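Local atomic coordinates of endoglucanase E (Clostridium thermocellum, PDB entry 2WAO), a protein that cleaves internal beta-1,4 links of cellulose and carries an esterase domain that binds cello-oligosaccharides and probably deacetylates plant polysaccharides. Residues R248-P262 / D288-D300. Residues are numbered along the deposited sequence; the frame is centred on the assembly and turned at random.
Sequences RRNYPDAHIFCCVGP and DLKVYFVEFPQQD. With BGC (beta-D-glucopyranose), chain B.
Arg248 and Asp288 meet where the two segments begin, the guanidinium coming side-on to the carboxylate: NE reaches Asp288 OD2 at 2.7 Å, nearly straight, and NH2 reaches Asp288 OD1 at 3.1 Å on its syn lone pair. The two planes are turned 44° apart. Bends at chi2 and chi3 bring the guanidinium edge-on to the type I turn Tyr251-Ala254, so that NH1 and NH2 both hold Ala254 O, while NH1 also takes Tyr251 O. Asp288 OD1 accepts Lys290 N as well, closing an Asx turn.

Next along, Lys290 lays CE over the centre of the His255 ring, 3.6 Å from its centroid, a CH-pi contact, and carries NZ on to Asp253 O at 2.8 Å. Tyr292 OH and His255 ND1 share a hydrogen bond of 2.8 Å at the edge of the histidine ring; Tyr292 CD2 sits over one face of the Phe257 ring, 3.4 Å from Phe257 CE1, with the ring planes 40° apart.

These rings stand on strands 255-260 and 291-295, which run parallel, joined by helix 266-285 in a beta-alpha-beta unit at one edge of the five-stranded parallel sheet of the SGNH-hydrolase fold. Six backbone bonds zip them from Ile256 N to Phe296 N. On the face of Phe257 and Tyr292, Cys259 CB packs on Phe296 CE2; on the other, Val260 CG2 touches the edge of the Phe293 ring at Phe293 CE1, 3.7 Å off. Helix 233-250 covers Ile256 and Cys258 there, and Glu295 makes a salt bridge with Arg273 of helix 266-285.

Beyond the strands a cis peptide precedes Pro262, whose O takes Gln299 N on a lone pair at 3.0 Å. Gln299 NE2 is held by Trp309 O, and Gln298 and Gln299 line the glycan pocket.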
loop_
_atom_site.group_PDB
_atom_site.type_symbol
_atom_site.label_atom_id
_atom_site.label_comp_id
_atom_site.label_asym_id
_atom_site.label_seq_id
_atom_site.Cartn_x
_atom_site.Cartn_y
_atom_site.Cartn_z
ATOM N N ARG A 248 0.269 -18.132 -2.312
ATOM C CA ARG A 248 1.257 -19.198 -2.494
ATOM C C ARG A 248 1.247 -19.745 -3.944
ATOM O O ARG A 248 2.317 -20.121 -4.508
ATOM C CB ARG A 248 0.987 -20.292 -1.432
ATOM C CG ARG A 248 1.857 -21.547 -1.564
ATOM C CD ARG A 248 3.355 -21.286 -1.386
ATOM N NE ARG A 248 3.772 -20.891 -0.024
ATOM C CZ ARG A 248 4.527 -19.819 0.252
ATOM N NH1 ARG A 248 4.929 -18.983 -0.713
ATOM N NH2 ARG A 248 4.911 -19.571 1.497
ATOM N N ARG A 249 0.058 -19.787 -4.535
ATOM C CA ARG A 249 -0.065 -20.276 -5.921
ATOM C C ARG A 249 0.564 -19.259 -6.885
ATOM O O ARG A 249 1.247 -19.652 -7.837
ATOM C CB ARG A 249 -1.514 -20.571 -6.279
ATOM C CG ARG A 249 -1.692 -21.527 -7.449
ATOM C CD ARG A 249 -3.165 -21.858 -7.700
ATOM N NE ARG A 249 -3.871 -22.089 -6.453
ATOM C CZ ARG A 249 -4.729 -21.243 -5.885
ATOM N NH1 ARG A 249 -5.074 -20.102 -6.505
ATOM N NH2 ARG A 249 -5.266 -21.578 -4.717
ATOM N N ASN A 250 0.391 -17.960 -6.615
ATOM C CA ASN A 250 1.061 -16.906 -7.432
ATOM C C ASN A 250 2.578 -16.871 -7.222
ATOM O O ASN A 250 3.346 -16.644 -8.176
ATOM C CB ASN A 250 0.506 -15.523 -7.065
ATOM C CG ASN A 250 -0.946 -15.299 -7.506
ATOM O OD1 ASN A 250 -1.371 -15.787 -8.535
ATOM N ND2 ASN A 250 -1.681 -14.469 -6.743
ATOM N N TYR A 251 3.009 -17.061 -5.964
ATOM C CA TYR A 251 4.398 -16.891 -5.621
ATOM C C TYR A 251 4.863 -18.087 -4.775
ATOM O O TYR A 251 4.872 -18.031 -3.538
ATOM C CB TYR A 251 4.615 -15.600 -4.800
ATOM C CG TYR A 251 3.805 -14.406 -5.222
ATOM C CD1 TYR A 251 3.756 -13.976 -6.567
ATOM C CD2 TYR A 251 3.104 -13.682 -4.279
ATOM C CE1 TYR A 251 2.960 -12.836 -6.930
ATOM C CE2 TYR A 251 2.336 -12.569 -4.634
ATOM C CZ TYR A 251 2.287 -12.149 -5.936
ATOM O OH TYR A 251 1.500 -11.040 -6.220
ATOM N N PRO A 252 5.225 -19.189 -5.425
ATOM C CA PRO A 252 5.644 -20.441 -4.731
ATOM C C PRO A 252 6.744 -20.251 -3.678
ATOM O O PRO A 252 6.777 -20.993 -2.702
ATOM C CB PRO A 252 6.257 -21.292 -5.869
ATOM C CG PRO A 252 5.658 -20.760 -7.124
ATOM C CD PRO A 252 5.289 -19.307 -6.892
ATOM N N ASP A 253 7.592 -19.246 -3.876
ATOM C CA ASP A 253 8.811 -19.058 -3.096
ATOM C C ASP A 253 8.717 -17.898 -2.065
ATOM O O ASP A 253 9.674 -17.655 -1.327
ATOM C CB ASP A 253 10.047 -18.866 -4.033
ATOM C CG ASP A 253 10.149 -19.971 -5.136
ATOM O OD1 ASP A 253 9.902 -21.156 -4.834
ATOM O OD2 ASP A 253 10.426 -19.656 -6.329
ATOM N N ALA A 254 7.578 -17.181 -2.009
ATOM C CA ALA A 254 7.466 -16.019 -1.129
ATOM C C ALA A 254 7.373 -16.393 0.338
ATOM O O ALA A 254 6.769 -17.428 0.690
ATOM C CB ALA A 254 6.250 -15.168 -1.513
ATOM N N HIS A 255 7.952 -15.538 1.189
ATOM C CA HIS A 255 7.766 -15.590 2.651
ATOM C C HIS A 255 6.507 -14.787 2.973
ATOM O O HIS A 255 6.418 -13.599 2.595
ATOM C CB HIS A 255 8.961 -14.968 3.352
ATOM C CG HIS A 255 10.251 -15.710 3.129
ATOM N ND1 HIS A 255 10.783 -16.548 4.082
ATOM C CD2 HIS A 255 11.095 -15.755 2.069
ATOM C CE1 HIS A 255 11.915 -17.066 3.632
ATOM N NE2 HIS A 255 12.131 -16.601 2.408
ATOM N N ILE A 256 5.547 -15.409 3.666
ATOM C CA ILE A 256 4.230 -14.737 3.880
ATOM C C ILE A 256 4.098 -14.358 5.367
ATOM O O ILE A 256 4.173 -15.245 6.248
ATOM C CB ILE A 256 3.031 -15.634 3.441
ATOM C CG1 ILE A 256 3.167 -15.990 1.936
ATOM C CG2 ILE A 256 1.644 -14.934 3.743
ATOM C CD1 ILE A 256 2.117 -17.050 1.445
ATOM N N PHE A 257 3.878 -13.070 5.639
ATOM C CA PHE A 257 3.757 -12.561 7.038
ATOM C C PHE A 257 2.321 -12.177 7.300
ATOM O O PHE A 257 1.786 -11.284 6.615
ATOM C CB PHE A 257 4.701 -11.358 7.229
ATOM C CG PHE A 257 6.136 -11.748 7.214
ATOM C CD1 PHE A 257 6.811 -12.003 8.424
ATOM C CD2 PHE A 257 6.835 -11.840 6.000
ATOM C CE1 PHE A 257 8.157 -12.370 8.417
ATOM C CE2 PHE A 257 8.176 -12.219 5.990
ATOM C CZ PHE A 257 8.837 -12.479 7.181
ATOM N N CYS A 258 1.687 -12.892 8.229
ATOM C CA CYS A 258 0.262 -12.672 8.589
ATOM C C CYS A 258 0.170 -11.825 9.859
ATOM O O CYS A 258 0.704 -12.222 10.920
ATOM C CB CYS A 258 -0.425 -14.021 8.822
ATOM S SG CYS A 258 -0.416 -15.040 7.348
ATOM N N CYS A 259 -0.463 -10.659 9.775
ATOM C CA CYS A 259 -0.263 -9.637 10.839
ATOM C C CYS A 259 -1.568 -9.244 11.488
ATOM O O CYS A 259 -2.585 -9.140 10.805
ATOM C CB CYS A 259 0.386 -8.359 10.271
ATOM S SG CYS A 259 1.930 -8.613 9.401
ATOM N N VAL A 260 -1.542 -9.039 12.804
ATOM C CA VAL A 260 -2.719 -8.550 13.516
ATOM C C VAL A 260 -2.327 -7.264 14.273
ATOM O O VAL A 260 -1.306 -7.231 14.918
ATOM C CB VAL A 260 -3.229 -9.654 14.497
ATOM C CG1 VAL A 260 -4.290 -9.118 15.385
ATOM C CG2 VAL A 260 -3.812 -10.851 13.683
ATOM N N GLY A 261 -3.151 -6.227 14.188
ATOM C CA GLY A 261 -2.991 -5.012 14.998
ATOM C C GLY A 261 -2.740 -3.866 14.036
ATOM O O GLY A 261 -2.469 -4.101 12.868
ATOM N N PRO A 262 -2.743 -2.617 14.545
ATOM C CA PRO A 262 -2.898 -2.255 15.961
ATOM C C PRO A 262 -4.290 -1.657 16.355
ATOM O O PRO A 262 -4.404 -1.070 17.435
ATOM C CB PRO A 262 -1.857 -1.137 16.066
ATOM C CG PRO A 262 -2.113 -0.390 14.769
ATOM C CD PRO A 262 -2.405 -1.440 13.723
ATOM N N ASP A 288 4.053 -25.842 5.098
ATOM C CA ASP A 288 4.516 -24.538 4.624
ATOM C C ASP A 288 5.158 -23.793 5.785
ATOM O O ASP A 288 4.460 -23.121 6.582
ATOM C CB ASP A 288 3.378 -23.701 4.087
ATOM C CG ASP A 288 3.873 -22.523 3.192
ATOM O OD1 ASP A 288 5.052 -22.085 3.308
ATOM O OD2 ASP A 288 3.063 -22.042 2.359
ATOM N N LEU A 289 6.471 -23.898 5.857
ATOM C CA LEU A 289 7.232 -23.229 6.912
ATOM C C LEU A 289 7.534 -21.732 6.642
ATOM O O LEU A 289 8.110 -21.057 7.504
ATOM C CB LEU A 289 8.536 -23.996 7.192
ATOM C CG LEU A 289 8.370 -25.470 7.597
ATOM C CD1 LEU A 289 9.725 -26.077 8.015
ATOM C CD2 LEU A 289 7.267 -25.568 8.699
ATOM N N LYS A 290 7.164 -21.240 5.461
ATOM C CA LYS A 290 7.363 -19.830 5.111
ATOM C C LYS A 290 6.076 -18.999 5.221
ATOM O O LYS A 290 5.834 -18.119 4.413
ATOM C CB LYS A 290 7.988 -19.721 3.726
ATOM C CG LYS A 290 9.376 -20.392 3.694
ATOM C CD LYS A 290 9.828 -20.671 2.287
ATOM C CE LYS A 290 10.051 -19.374 1.557
ATOM N NZ LYS A 290 10.928 -19.574 0.326
ATOM N N VAL A 291 5.279 -19.280 6.256
ATOM C CA VAL A 291 4.113 -18.496 6.670
ATOM C C VAL A 291 4.387 -18.200 8.165
ATOM O O VAL A 291 4.686 -19.114 8.973
ATOM C CB VAL A 291 2.816 -19.236 6.536
ATOM C CG1 VAL A 291 1.657 -18.266 6.905
ATOM C CG2 VAL A 291 2.642 -19.619 5.113
ATOM N N TYR A 292 4.335 -16.919 8.487
ATOM C CA TYR A 292 4.702 -16.385 9.818
ATOM C C TYR A 292 3.622 -15.506 10.378
ATOM O O TYR A 292 2.799 -14.937 9.634
ATOM C CB TYR A 292 5.961 -15.543 9.733
ATOM C CG TYR A 292 7.050 -16.174 8.875
ATOM C CD1 TYR A 292 7.737 -17.323 9.305
ATOM C CD2 TYR A 292 7.383 -15.611 7.659
ATOM C CE1 TYR A 292 8.783 -17.894 8.497
ATOM C CE2 TYR A 292 8.407 -16.172 6.823
ATOM C CZ TYR A 292 9.068 -17.326 7.266
ATOM O OH TYR A 292 10.053 -17.840 6.453
ATOM N N PHE A 293 3.668 -15.359 11.695
ATOM C CA PHE A 293 2.774 -14.458 12.405
ATOM C C PHE A 293 3.473 -13.204 12.977
ATOM O O PHE A 293 4.593 -13.290 13.533
ATOM C CB PHE A 293 2.069 -15.204 13.546
ATOM C CG PHE A 293 1.123 -14.336 14.316
ATOM C CD1 PHE A 293 -0.076 -13.904 13.732
ATOM C CD2 PHE A 293 1.434 -13.929 15.632
ATOM C CE1 PHE A 293 -0.972 -13.096 14.410
ATOM C CE2 PHE A 293 0.540 -13.106 16.333
ATOM C CZ PHE A 293 -0.670 -12.676 15.714
ATOM N N VAL A 294 2.806 -12.058 12.858
ATOM C CA VAL A 294 3.323 -10.807 13.496
ATOM C C VAL A 294 2.180 -10.077 14.161
ATOM O O VAL A 294 1.119 -9.892 13.564
ATOM C CB VAL A 294 4.017 -9.836 12.484
ATOM C CG1 VAL A 294 4.620 -8.594 13.193
ATOM C CG2 VAL A 294 5.031 -10.570 11.581
ATOM N N GLU A 295 2.370 -9.706 15.424
ATOM C CA GLU A 295 1.377 -8.849 16.097
ATOM C C GLU A 295 1.938 -7.456 16.383
ATOM O O GLU A 295 3.011 -7.316 17.023
ATOM C CB GLU A 295 0.851 -9.480 17.384
ATOM C CG GLU A 295 -0.224 -8.554 18.010
ATOM C CD GLU A 295 -0.959 -9.164 19.224
ATOM O OE1 GLU A 295 -0.695 -10.366 19.543
ATOM O OE2 GLU A 295 -1.813 -8.421 19.805
ATOM N N PHE A 296 1.235 -6.431 15.882
ATOM C CA PHE A 296 1.525 -5.042 16.252
ATOM C C PHE A 296 0.727 -4.743 17.501
ATOM O O PHE A 296 -0.509 -4.851 17.495
ATOM C CB PHE A 296 1.152 -4.092 15.124
ATOM C CG PHE A 296 1.773 -4.451 13.790
ATOM C CD1 PHE A 296 3.138 -4.244 13.568
ATOM C CD2 PHE A 296 0.974 -4.925 12.740
ATOM C CE1 PHE A 296 3.712 -4.516 12.326
ATOM C CE2 PHE A 296 1.531 -5.207 11.501
ATOM C CZ PHE A 296 2.897 -5.006 11.284
ATOM N N PRO A 297 1.422 -4.419 18.598
ATOM C CA PRO A 297 0.707 -4.162 19.847
ATOM C C PRO A 297 -0.347 -3.089 19.648
ATOM O O PRO A 297 -0.143 -2.109 18.906
ATOM C CB PRO A 297 1.819 -3.636 20.779
ATOM C CG PRO A 297 3.011 -4.370 20.287
ATOM C CD PRO A 297 2.877 -4.289 18.779
ATOM N N GLN A 298 -1.489 -3.310 20.280
ATOM C CA GLN A 298 -2.622 -2.391 20.170
ATOM C C GLN A 298 -2.198 -0.946 20.479
ATOM O O GLN A 298 -1.473 -0.692 21.443
ATOM C CB GLN A 298 -3.657 -2.841 21.173
ATOM C CG GLN A 298 -4.897 -2.038 21.132
ATOM C CD GLN A 298 -5.804 -2.303 22.324
ATOM O OE1 GLN A 298 -5.642 -3.278 23.081
ATOM N NE2 GLN A 298 -6.765 -1.439 22.482
ATOM N N GLN A 299 -2.642 -0.011 19.658
ATOM C CA GLN A 299 -2.384 1.414 19.922
ATOM C C GLN A 299 -3.130 1.780 21.223
ATOM O O GLN A 299 -4.268 1.361 21.437
ATOM C CB GLN A 299 -2.801 2.304 18.720
ATOM C CG GLN A 299 -4.255 2.210 18.374
ATOM C CD GLN A 299 -4.685 2.905 17.059
ATOM O OE1 GLN A 299 -3.868 3.499 16.315
ATOM N NE2 GLN A 299 -5.992 2.810 16.776
ATOM N N ASP A 300 -2.444 2.477 22.123
ATOM C CA ASP A 300 -3.039 2.817 23.393
ATOM C C ASP A 300 -3.263 4.322 23.594
ATOM O O ASP A 300 -3.678 4.742 24.680
ATOM C CB ASP A 300 -2.214 2.223 24.542
ATOM C CG ASP A 300 -0.780 2.730 24.563
ATOM O OD1 ASP A 300 -0.432 3.701 23.830
ATOM O OD2 ASP A 300 0.009 2.157 25.326
HETATM C C2 BGC B . -8.379 1.122 23.268
HETATM C C3 BGC B . -9.127 2.005 22.277
HETATM C C4 BGC B . -10.577 1.557 22.132
HETATM C C5 BGC B . -11.223 1.348 23.497
HETATM C C6 BGC B . -12.645 0.821 23.352
HETATM C C1 BGC B . -9.180 0.944 24.553
HETATM O O1 BGC B . -8.505 0.045 25.405
HETATM O O2 BGC B . -7.131 1.706 23.570
HETATM O O3 BGC B . -8.490 1.946 21.021
HETATM O O4 BGC B . -11.144 2.194 21.610
HETATM O O5 BGC B . -10.456 0.429 24.244
HETATM O O6 BGC B . -13.038 0.193 24.552
HETATM O O HOH W 1 8.214 -21.467 -0.432
#